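Local coordinates for protein putative rhamnosidase (PDB 3W5M) that hydrolyses terminal non-reducing alpha-L-rhamnose residues from citrus flavonoid glycosides and gum arabic, at residues 369-375 with 448-452; 486-490 with 501-507; 515-520 with 551-555; 520-524 with 576-580. All coordinates share one frame; numbering follows the deposited sequence.

Interaction 1 (369-375 with 448-452)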
loop_
_atom_site.group_PDB
_atom_site.type_symbol
_atom_site.label_atom_id
_atom_site.label_comp_id
_atom_site.label_asym_id
_atom_site.label_seq_id
_atom_site.Cartn_x
_atom_site.Cartn_y
_atom_site.Cartn_z
ATOM N N ALA A 369 1.167 -39.942 2.640
ATOM C CA ALA A 369 1.872 -38.941 3.410
ATOM C C ALA A 369 1.891 -37.570 2.742
ATOM O O ALA A 369 2.156 -37.419 1.542
ATOM C CB ALA A 369 3.279 -39.410 3.751
ATOM N N ASN A 370 1.592 -36.573 3.564
ATOM C CA ASN A 370 1.476 -35.188 3.131
ATOM C C ASN A 370 2.206 -34.308 4.140
ATOM O O ASN A 370 2.366 -34.692 5.306
ATOM C CB ASN A 370 0.004 -34.757 3.073
ATOM C CG ASN A 370 -0.756 -35.373 1.919
ATOM O OD1 ASN A 370 -0.989 -34.723 0.908
ATOM N ND2 ASN A 370 -1.203 -36.628 2.090
ATOM N N ALA A 371 2.677 -33.146 3.690
ATOM C CA ALA A 371 3.234 -32.146 4.598
ATOM C C ALA A 371 2.634 -30.761 4.259
ATOM O O ALA A 371 2.572 -30.365 3.100
ATOM C CB ALA A 371 4.748 -32.102 4.460
ATOM N N LEU A 372 2.188 -30.048 5.286
ATOM C CA LEU A 372 1.733 -28.659 5.128
ATOM C C LEU A 372 2.723 -27.809 5.933
ATOM O O LEU A 372 3.164 -28.201 7.006
ATOM C CB LEU A 372 0.289 -28.506 5.615
ATOM C CG LEU A 372 -0.328 -27.112 5.522
ATOM C CD1 LEU A 372 -0.482 -26.708 4.073
ATOM C CD2 LEU A 372 -1.680 -27.102 6.235
ATOM N N ALA A 373 3.119 -26.660 5.396
ATOM C CA ALA A 373 4.210 -25.922 6.003
ATOM C C ALA A 373 3.997 -24.436 5.766
ATOM O O ALA A 373 3.342 -24.077 4.803
ATOM C CB ALA A 373 5.511 -26.334 5.377
ATOM N N ALA A 374 4.558 -23.593 6.630
ATOM C CA ALA A 374 4.457 -22.135 6.381
ATOM C C ALA A 374 5.626 -21.377 6.978
ATOM O O ALA A 374 6.145 -21.768 8.010
ATOM C CB ALA A 374 3.117 -21.574 6.900
ATOM N N TYR A 375 6.024 -20.277 6.323
ATOM C CA TYR A 375 6.828 -19.249 6.949
ATOM C C TYR A 375 5.844 -18.300 7.602
ATOM O O TYR A 375 4.790 -18.042 7.027
ATOM C CB TYR A 375 7.590 -18.436 5.921
ATOM C CG TYR A 375 8.811 -19.158 5.397
ATOM C CD1 TYR A 375 9.936 -19.319 6.210
ATOM C CD2 TYR A 375 8.851 -19.636 4.096
ATOM C CE1 TYR A 375 11.063 -19.990 5.747
ATOM C CE2 TYR A 375 9.986 -20.309 3.615
ATOM C CZ TYR A 375 11.082 -20.473 4.456
ATOM O OH TYR A 375 12.237 -21.150 4.048
ATOM N N TRP A 448 11.846 -29.575 3.982
ATOM C CA TRP A 448 10.905 -29.353 5.086
ATOM C C TRP A 448 9.462 -29.151 4.630
ATOM O O TRP A 448 8.525 -29.275 5.444
ATOM C CB TRP A 448 11.380 -28.203 6.002
ATOM C CG TRP A 448 11.204 -26.850 5.371
ATOM C CD1 TRP A 448 11.943 -26.322 4.359
ATOM C CD2 TRP A 448 10.209 -25.860 5.703
ATOM N NE1 TRP A 448 11.494 -25.054 4.054
ATOM C CE2 TRP A 448 10.404 -24.771 4.835
ATOM C CE3 TRP A 448 9.146 -25.812 6.627
ATOM C CZ2 TRP A 448 9.610 -23.617 4.883
ATOM C CZ3 TRP A 448 8.352 -24.662 6.674
ATOM C CH2 TRP A 448 8.587 -23.589 5.811
ATOM N N THR A 449 9.256 -28.796 3.363
ATOM C CA THR A 449 7.884 -28.631 2.857
ATOM C C THR A 449 7.340 -29.916 2.255
ATOM O O THR A 449 6.256 -29.927 1.698
ATOM C CB THR A 449 7.765 -27.477 1.855
ATOM O OG1 THR A 449 8.467 -27.816 0.656
ATOM C CG2 THR A 449 8.381 -26.208 2.448
ATOM N N SER A 450 8.110 -31.002 2.386
ATOM C CA SER A 450 7.713 -32.313 1.876
ATOM C C SER A 450 7.577 -33.378 2.968
ATOM O O SER A 450 8.237 -33.297 4.005
ATOM C CB SER A 450 8.714 -32.797 0.799
ATOM O OG SER A 450 8.582 -32.004 -0.372
ATOM N N PRO A 451 6.729 -34.395 2.731
ATOM C CA PRO A 451 6.609 -35.456 3.726
ATOM C C PRO A 451 7.894 -36.262 3.790
ATOM O O PRO A 451 8.716 -36.156 2.891
ATOM C CB PRO A 451 5.444 -36.310 3.214
ATOM C CG PRO A 451 5.303 -35.992 1.777
ATOM C CD PRO A 451 5.927 -34.655 1.520
ATOM N N GLY A 452 8.069 -37.029 4.869
ATOM C CA GLY A 452 9.265 -37.845 5.066
ATOM C C GLY A 452 10.442 -37.066 5.640
ATOM O O GLY A 452 11.565 -37.559 5.655
#
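W448 and Y375 form a T-shaped pair: the benzo edge of the indole points at one face of the phenol ring, planes at 68° and the phenol centroid 5.0 Å from that of the indole six-membered ring. The atom that leads, W448 CZ2, is 3.5 Å from Y375 CZ, toward the phenol rim. W448 CG lies between its backbone N and carbonyl carbon (chi1 74°), a torsion that brings this edge to the strand. Further along the edge, W448 CH2 comes to 3.8 Å from A374 O, near the indole plane, and W448 CZ3 meets A373 CB at 3.5 Å. An alanine in place of W448 would probably leave the Y375 face and the A373 methyl without their cover and open a gap. The next residue, T449, lays its CG2 over the centre of an indole face, A371 CB presses on the S450–P451 peptide, 3.4 Å from S450 C, and P451 CB lies 3.8 Å from A369 CB. No hydrogen bond links the segments; R306 and E308 hold the loop through W448 O and G452 N, and Q304 holds Y375 OH. Alanines on one side of strand 368-377 thus let a loop lie close against a sheet of the N-terminal rhamnosidase domain's beta-sandwich.

Interaction 2 (486-490 with 501-507)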
loop_
_atom_site.group_PDB
_atom_site.type_symbol
_atom_site.label_atom_id
_atom_site.label_comp_id
_atom_site.label_asym_id
_atom_site.label_seq_id
_atom_site.Cartn_x
_atom_site.Cartn_y
_atom_site.Cartn_z
ATOM N N LEU A 486 11.421 -6.279 -13.765
ATOM C CA LEU A 486 12.242 -5.260 -14.421
ATOM C C LEU A 486 13.702 -5.670 -14.370
ATOM O O LEU A 486 14.332 -5.546 -13.325
ATOM C CB LEU A 486 12.080 -3.885 -13.741
ATOM C CG LEU A 486 10.724 -3.157 -13.816
ATOM C CD1 LEU A 486 10.727 -1.880 -12.989
ATOM C CD2 LEU A 486 10.333 -2.853 -15.264
ATOM N N PRO A 487 14.263 -6.141 -15.502
ATOM C CA PRO A 487 15.689 -6.523 -15.456
ATOM C C PRO A 487 16.533 -5.271 -15.265
ATOM O O PRO A 487 16.127 -4.207 -15.691
ATOM C CB PRO A 487 15.949 -7.130 -16.849
ATOM C CG PRO A 487 14.608 -7.415 -17.429
ATOM C CD PRO A 487 13.646 -6.430 -16.809
ATOM N N ALA A 488 17.683 -5.380 -14.615
ATOM C CA ALA A 488 18.579 -4.247 -14.477
ATOM C C ALA A 488 18.992 -3.816 -15.884
ATOM O O ALA A 488 19.205 -4.667 -16.748
ATOM C CB ALA A 488 19.780 -4.625 -13.655
ATOM N N ARG A 489 19.049 -2.507 -16.116
ATOM C CA ARG A 489 19.300 -1.963 -17.445
ATOM C C ARG A 489 20.765 -1.613 -17.624
ATOM O O ARG A 489 21.244 -1.516 -18.754
ATOM C CB ARG A 489 18.441 -0.722 -17.675
ATOM C CG ARG A 489 16.953 -1.014 -17.698
ATOM C CD ARG A 489 16.135 0.254 -17.912
ATOM N NE ARG A 489 16.103 0.780 -19.291
ATOM C CZ ARG A 489 16.152 0.061 -20.420
ATOM N NH1 ARG A 489 16.234 -1.273 -20.404
ATOM N NH2 ARG A 489 16.114 0.690 -21.586
ATOM N N LYS A 490 21.464 -1.403 -16.510
ATOM C CA LYS A 490 22.911 -1.164 -16.496
ATOM C C LYS A 490 23.496 -1.334 -15.096
ATOM O O LYS A 490 22.785 -1.240 -14.082
ATOM C CB LYS A 490 23.263 0.233 -17.020
ATOM C CG LYS A 490 22.842 1.363 -16.104
ATOM C CD LYS A 490 23.595 2.634 -16.444
ATOM C CE LYS A 490 22.909 3.812 -15.791
ATOM N NZ LYS A 490 23.680 5.081 -15.883
ATOM N N LEU A 501 22.960 -0.812 -9.667
ATOM C CA LEU A 501 22.239 -1.330 -10.815
ATOM C C LEU A 501 20.962 -0.521 -10.975
ATOM O O LEU A 501 20.232 -0.301 -9.997
ATOM C CB LEU A 501 21.948 -2.835 -10.686
ATOM C CG LEU A 501 23.115 -3.833 -10.832
ATOM C CD1 LEU A 501 23.999 -3.839 -9.600
ATOM C CD2 LEU A 501 22.651 -5.242 -11.180
ATOM N N ASP A 502 20.735 -0.054 -12.197
ATOM C CA ASP A 502 19.612 0.816 -12.535
ATOM C C ASP A 502 18.535 -0.002 -13.206
ATOM O O ASP A 502 18.772 -0.631 -14.234
ATOM C CB ASP A 502 20.076 1.909 -13.483
ATOM C CG ASP A 502 18.982 2.911 -13.831
ATOM O OD1 ASP A 502 17.829 2.797 -13.369
ATOM O OD2 ASP A 502 19.308 3.868 -14.562
ATOM N N LEU A 503 17.348 -0.006 -12.594
ATOM C CA LEU A 503 16.210 -0.729 -13.129
ATOM C C LEU A 503 15.403 0.149 -14.113
ATOM O O LEU A 503 14.513 -0.348 -14.794
ATOM C CB LEU A 503 15.313 -1.236 -11.977
ATOM C CG LEU A 503 15.865 -2.280 -10.999
ATOM C CD1 LEU A 503 14.733 -2.933 -10.235
ATOM C CD2 LEU A 503 16.674 -3.354 -11.706
ATOM N N GLY A 504 15.720 1.440 -14.149
ATOM C CA GLY A 504 15.189 2.360 -15.169
ATOM C C GLY A 504 13.820 2.896 -14.814
ATOM O O GLY A 504 13.272 3.761 -15.525
ATOM N N GLN A 505 13.264 2.388 -13.716
ATOM C CA GLN A 505 11.905 2.790 -13.295
ATOM C C GLN A 505 11.863 2.740 -11.777
ATOM O O GLN A 505 12.345 1.775 -11.202
ATOM C CB GLN A 505 10.849 1.831 -13.893
ATOM C CG GLN A 505 9.429 1.991 -13.290
ATOM C CD GLN A 505 8.761 3.342 -13.600
ATOM O OE1 GLN A 505 8.636 3.726 -14.766
ATOM N NE2 GLN A 505 8.352 4.070 -12.556
ATOM N N ASN A 506 11.290 3.756 -11.129
ATOM C CA ASN A 506 11.134 3.743 -9.685
ATOM C C ASN A 506 9.946 2.812 -9.387
ATOM O O ASN A 506 8.799 3.176 -9.650
ATOM C CB ASN A 506 10.853 5.167 -9.163
ATOM C CG ASN A 506 10.971 5.303 -7.641
ATOM O OD1 ASN A 506 11.484 4.426 -6.931
ATOM N ND2 ASN A 506 10.464 6.437 -7.123
ATOM N N MET A 507 10.238 1.631 -8.819
ATOM C CA MET A 507 9.269 0.554 -8.679
ATOM C C MET A 507 9.101 0.179 -7.202
ATOM O O MET A 507 9.823 0.683 -6.300
ATOM C CB MET A 507 9.733 -0.687 -9.475
ATOM C CG MET A 507 11.078 -1.210 -8.997
ATOM S SD MET A 507 11.252 -3.004 -9.253
ATOM C CE MET A 507 10.357 -3.629 -7.811
HETATM O O HOH W 1 14.039 -2.642 -16.352
#
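R489 N donates to D502 O at 2.7 Å, an almost straight bond (171° at the hydrogen). Its companion runs the other way, D502 N to K490 O at 3.0 Å, and L501 CA adds a CH···O contact to that same oxygen. Where the direct bonds stop, a water takes over, donating to both P487 O and L503 O. D502 also shapes its own chain: with CG anti to the backbone N (chi1 -177°), its OD1 receives G504 N from above the carboxylate plane at 2.6 Å, closing an Asx turn, and forms a salt bridge with R571. The aliphatic part of R489 lies across this turn, CD 3.6 Å from G504 CA, where a side chain on G504 would collide with it. L503 CD2 sits 3.5 Å from A488 CA, and the A488 methyl also meets L501 CD2. L486 CD1 touches both Q505 CB and M507 CB, each at 3.8 Å, with W618 of helix 607-622 packed against all three residues. The contact belongs to the antiparallel beta hairpin of strands 480-493 and 498-503, whose second arm turns a corner at G504 and Q505 to enter strand 506-508, which pairs with strand 568-570 in a separate sheet.

Interaction 3 (515-520 with 551-555)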
loop_
_atom_site.group_PDB
_atom_site.type_symbol
_atom_site.label_atom_id
_atom_site.label_comp_id
_atom_site.label_asym_id
_atom_site.label_seq_id
_atom_site.Cartn_x
_atom_site.Cartn_y
_atom_site.Cartn_z
ATOM N N VAL A 515 23.527 -15.240 -7.740
ATOM C CA VAL A 515 24.916 -15.104 -7.310
ATOM C C VAL A 515 25.562 -16.483 -7.146
ATOM O O VAL A 515 24.927 -17.433 -6.692
ATOM C CB VAL A 515 25.029 -14.269 -6.008
ATOM C CG1 VAL A 515 24.231 -14.912 -4.862
ATOM C CG2 VAL A 515 26.478 -14.038 -5.605
ATOM N N SER A 516 26.825 -16.592 -7.550
ATOM C CA SER A 516 27.598 -17.820 -7.332
ATOM C C SER A 516 28.810 -17.445 -6.541
ATOM O O SER A 516 29.452 -16.433 -6.821
ATOM C CB SER A 516 28.064 -18.445 -8.642
ATOM O OG SER A 516 26.991 -18.627 -9.537
ATOM N N GLY A 517 29.155 -18.257 -5.555
ATOM C CA GLY A 517 30.299 -17.919 -4.718
ATOM C C GLY A 517 30.445 -18.862 -3.545
ATOM O O GLY A 517 29.656 -19.815 -3.377
ATOM N N ASP A 518 31.435 -18.580 -2.717
ATOM C CA ASP A 518 31.727 -19.442 -1.582
ATOM C C ASP A 518 30.648 -19.368 -0.515
ATOM O O ASP A 518 30.092 -18.276 -0.269
ATOM C CB ASP A 518 33.095 -19.088 -1.014
ATOM C CG ASP A 518 34.236 -19.463 -1.985
ATOM O OD1 ASP A 518 33.974 -20.267 -2.915
ATOM O OD2 ASP A 518 35.362 -18.946 -1.830
ATOM N N ALA A 519 30.333 -20.525 0.087
ATOM C CA ALA A 519 29.466 -20.581 1.285
ATOM C C ALA A 519 29.970 -19.584 2.343
ATOM O O ALA A 519 31.157 -19.521 2.586
ATOM C CB ALA A 519 29.434 -22.005 1.852
ATOM N N GLY A 520 29.081 -18.778 2.939
ATOM C CA GLY A 520 29.506 -17.795 3.949
ATOM C C GLY A 520 29.733 -16.391 3.388
ATOM O O GLY A 520 29.912 -15.441 4.142
ATOM N N TYR A 551 22.020 -11.354 2.089
ATOM C CA TYR A 551 21.954 -12.760 1.745
ATOM C C TYR A 551 23.318 -13.404 1.943
ATOM O O TYR A 551 24.289 -12.922 1.405
ATOM C CB TYR A 551 21.558 -12.938 0.273
ATOM C CG TYR A 551 21.530 -14.381 -0.203
ATOM C CD1 TYR A 551 20.502 -15.253 0.191
ATOM C CD2 TYR A 551 22.528 -14.881 -1.045
ATOM C CE1 TYR A 551 20.472 -16.572 -0.236
ATOM C CE2 TYR A 551 22.501 -16.210 -1.494
ATOM C CZ TYR A 551 21.471 -17.049 -1.094
ATOM O OH TYR A 551 21.427 -18.364 -1.502
ATOM N N THR A 552 23.363 -14.499 2.700
ATOM C CA THR A 552 24.612 -15.227 2.938
ATOM C C THR A 552 24.550 -16.528 2.144
ATOM O O THR A 552 23.605 -17.279 2.262
ATOM C CB THR A 552 24.827 -15.504 4.437
ATOM O OG1 THR A 552 24.897 -14.263 5.123
ATOM C CG2 THR A 552 26.154 -16.249 4.675
ATOM N N LEU A 553 25.565 -16.779 1.324
ATOM C CA LEU A 553 25.559 -17.908 0.387
ATOM C C LEU A 553 25.756 -19.268 1.046
ATOM O O LEU A 553 26.433 -19.365 2.070
ATOM C CB LEU A 553 26.670 -17.710 -0.642
ATOM C CG LEU A 553 26.336 -16.821 -1.846
ATOM C CD1 LEU A 553 26.143 -15.364 -1.438
ATOM C CD2 LEU A 553 27.458 -16.922 -2.890
ATOM N N LYS A 554 25.160 -20.296 0.439
ATOM C CA LYS A 554 25.401 -21.698 0.856
ATOM C C LYS A 554 26.495 -22.392 0.008
ATOM O O LYS A 554 26.851 -23.535 0.278
ATOM C CB LYS A 554 24.109 -22.518 0.884
ATOM C CG LYS A 554 23.450 -22.727 -0.476
ATOM C CD LYS A 554 22.123 -23.455 -0.386
ATOM C CE LYS A 554 21.316 -23.214 -1.643
ATOM N NZ LYS A 554 20.078 -24.031 -1.619
ATOM N N GLY A 555 27.006 -21.699 -1.015
ATOM C CA GLY A 555 28.050 -22.233 -1.917
ATOM C C GLY A 555 27.573 -23.338 -2.812
ATOM O O GLY A 555 28.225 -24.378 -2.931
#
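L553 O takes the shortest polar bond of the contact, from G520 N at 2.8 Å; the N-H points well at the oxygen (166°), although the donor stands 34° out of the carbonyl plane. A519 CA touches the same oxygen through a CH···O contact, and a similar one joins G555 CA to G517 O at 3.2 Å. The A519 methyl lies against K554 O. G555 has positive phi, and a beta carbon there would collide with A519 N. The 515-520 segment is the connection between strands 510-515 and 522-528, laid over the end of strand 548-552 in the concanavalin-like beta-sandwich domain. Beneath this connection lies L553, its CG turned anti to the carbonyl carbon (chi1 -84°), which carries its two methyl branches to G517 and V515. One branch, CD2, lies against the backbone of the loop, 3.4 Å from G517 N; the other, CD1, meets V515 CG1 tip to tip at 3.9 Å. Replacing L553 with an alanine would probably open a gap under G517 and leave the V515 methyls with less to pack on. V515 CG1 also reaches Y551 CE2 obliquely at 4.0 Å. The Y551 hydroxyl is bound by E559, while the K554 ammonium forms a salt bridge to E444. T552 CG2 touches G520 CA, and its hydroxyl pairs with that of T522.

Interaction 4 (520-524 with 576-580)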
loop_
_atom_site.group_PDB
_atom_site.type_symbol
_atom_site.label_atom_id
_atom_site.label_comp_id
_atom_site.label_asym_id
_atom_site.label_seq_id
_atom_site.Cartn_x
_atom_site.Cartn_y
_atom_site.Cartn_z
ATOM N N GLY A 520 29.081 -18.778 2.939
ATOM C CA GLY A 520 29.506 -17.795 3.949
ATOM C C GLY A 520 29.733 -16.391 3.388
ATOM O O GLY A 520 29.912 -15.441 4.142
ATOM N N THR A 521 29.755 -16.242 2.061
ATOM C CA THR A 521 29.879 -14.891 1.461
ATOM C C THR A 521 28.574 -14.139 1.746
ATOM O O THR A 521 27.515 -14.674 1.500
ATOM C CB THR A 521 30.121 -14.965 -0.056
ATOM O OG1 THR A 521 31.209 -15.872 -0.322
ATOM C CG2 THR A 521 30.459 -13.590 -0.622
ATOM N N THR A 522 28.673 -12.930 2.275
ATOM C CA THR A 522 27.479 -12.071 2.485
ATOM C C THR A 522 27.298 -10.907 1.496
ATOM O O THR A 522 28.131 -10.006 1.426
ATOM C CB THR A 522 27.451 -11.562 3.929
ATOM O OG1 THR A 522 27.442 -12.700 4.800
ATOM C CG2 THR A 522 26.189 -10.686 4.208
ATOM N N VAL A 523 26.179 -10.926 0.762
ATOM C CA VAL A 523 25.857 -9.853 -0.186
ATOM C C VAL A 523 24.814 -8.963 0.461
ATOM O O VAL A 523 23.842 -9.458 1.004
ATOM C CB VAL A 523 25.297 -10.389 -1.506
ATOM C CG1 VAL A 523 25.070 -9.248 -2.498
ATOM C CG2 VAL A 523 26.262 -11.399 -2.100
ATOM N N ARG A 524 25.045 -7.666 0.371
ATOM C CA ARG A 524 24.108 -6.675 0.879
ATOM C C ARG A 524 23.492 -5.886 -0.274
ATOM O O ARG A 524 24.174 -5.508 -1.220
ATOM C CB ARG A 524 24.800 -5.743 1.861
ATOM C CG ARG A 524 24.931 -6.350 3.235
ATOM C CD ARG A 524 25.761 -5.497 4.171
ATOM N NE ARG A 524 26.334 -6.364 5.195
ATOM C CZ ARG A 524 27.391 -7.144 4.989
ATOM N NH1 ARG A 524 27.999 -7.142 3.805
ATOM N NH2 ARG A 524 27.848 -7.910 5.968
ATOM N N THR A 576 26.841 -4.668 -2.448
ATOM C CA THR A 576 28.179 -4.803 -1.865
ATOM C C THR A 576 28.414 -6.258 -1.420
ATOM O O THR A 576 27.466 -6.983 -1.117
ATOM C CB THR A 576 28.393 -3.849 -0.696
ATOM O OG1 THR A 576 27.432 -4.124 0.311
ATOM C CG2 THR A 576 28.235 -2.379 -1.145
ATOM N N GLY A 577 29.671 -6.696 -1.396
ATOM C CA GLY A 577 29.985 -8.084 -1.027
ATOM C C GLY A 577 29.802 -9.134 -2.097
ATOM O O GLY A 577 29.977 -10.334 -1.813
ATOM N N PHE A 578 29.452 -8.710 -3.318
ATOM C CA PHE A 578 29.269 -9.620 -4.437
ATOM C C PHE A 578 30.621 -10.276 -4.753
ATOM O O PHE A 578 31.655 -9.600 -4.728
ATOM C CB PHE A 578 28.729 -8.871 -5.660
ATOM C CG PHE A 578 28.059 -9.750 -6.674
ATOM C CD1 PHE A 578 26.686 -10.025 -6.585
ATOM C CD2 PHE A 578 28.788 -10.315 -7.729
ATOM C CE1 PHE A 578 26.064 -10.831 -7.514
ATOM C CE2 PHE A 578 28.158 -11.127 -8.657
ATOM C CZ PHE A 578 26.799 -11.390 -8.556
ATOM N N PRO A 579 30.628 -11.590 -4.998
ATOM C CA PRO A 579 31.909 -12.180 -5.406
ATOM C C PRO A 579 32.149 -11.951 -6.897
ATOM O O PRO A 579 31.461 -12.533 -7.742
ATOM C CB PRO A 579 31.725 -13.668 -5.088
ATOM C CG PRO A 579 30.248 -13.900 -5.158
ATOM C CD PRO A 579 29.597 -12.614 -4.732
ATOM N N GLY A 580 33.107 -11.094 -7.225
ATOM C CA GLY A 580 33.345 -10.761 -8.617
ATOM C C GLY A 580 32.516 -9.558 -8.994
ATOM O O GLY A 580 32.266 -8.689 -8.166
#
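R524 and T576 are joined by two backbone bonds, R524 N to T576 O at 2.9 Å and T576 N to R524 O at 3.1 Å, making an antiparallel hydrogen-bonded pair. Their side chains lie on one face of the sheet. T576 has its hydroxyl between its backbone N and carbonyl carbon (chi1 60°), which puts OG1 3.5 Å from R524 CB. V523 stands with CG1 anti to the backbone N (chi1 -176°): that methyl meets T576 O at 3.6 Å and faces the edge of the F578 ring, whereas CG2 turns to G577 O and, more distantly, P579 CD. T521 offers its methyl, CG2, to G577 O at 3.5 Å, since its hydroxyl is turned back to D518 O. G577, at positive phi, passes close under T522 O, where a beta carbon would clash. The pairing thus ends at T576, and the chain peels away from strand 522-528, which is flanked by strand 572-576 on this side and by strand 548-552 on the other; F578 and P579 continue onto strand 510-515, packing against V515.

Along the chain, interaction 1 comes first, closing a loop of about seventy residues that lays 448-452 against strand 368-377 in the N-terminal rhamnosidase domain. Interaction 2 follows in series as the short closure of a hairpin, its centre 36 Å from that of interaction 1. Interactions 3 and 4 then cross: 515-520 and 520-524 run on through the shared G520, and their partners 551-555 and 576-580 follow in the same order. Their centres are 8 Å apart, and they meet directly through Y551 O with V523 N, L553 N with T521 O, and V515 with P579. Interactions 2, 3 and 4 all reach one large sheet, with about 7 Å between the nearest atoms of interactions 2 and 4.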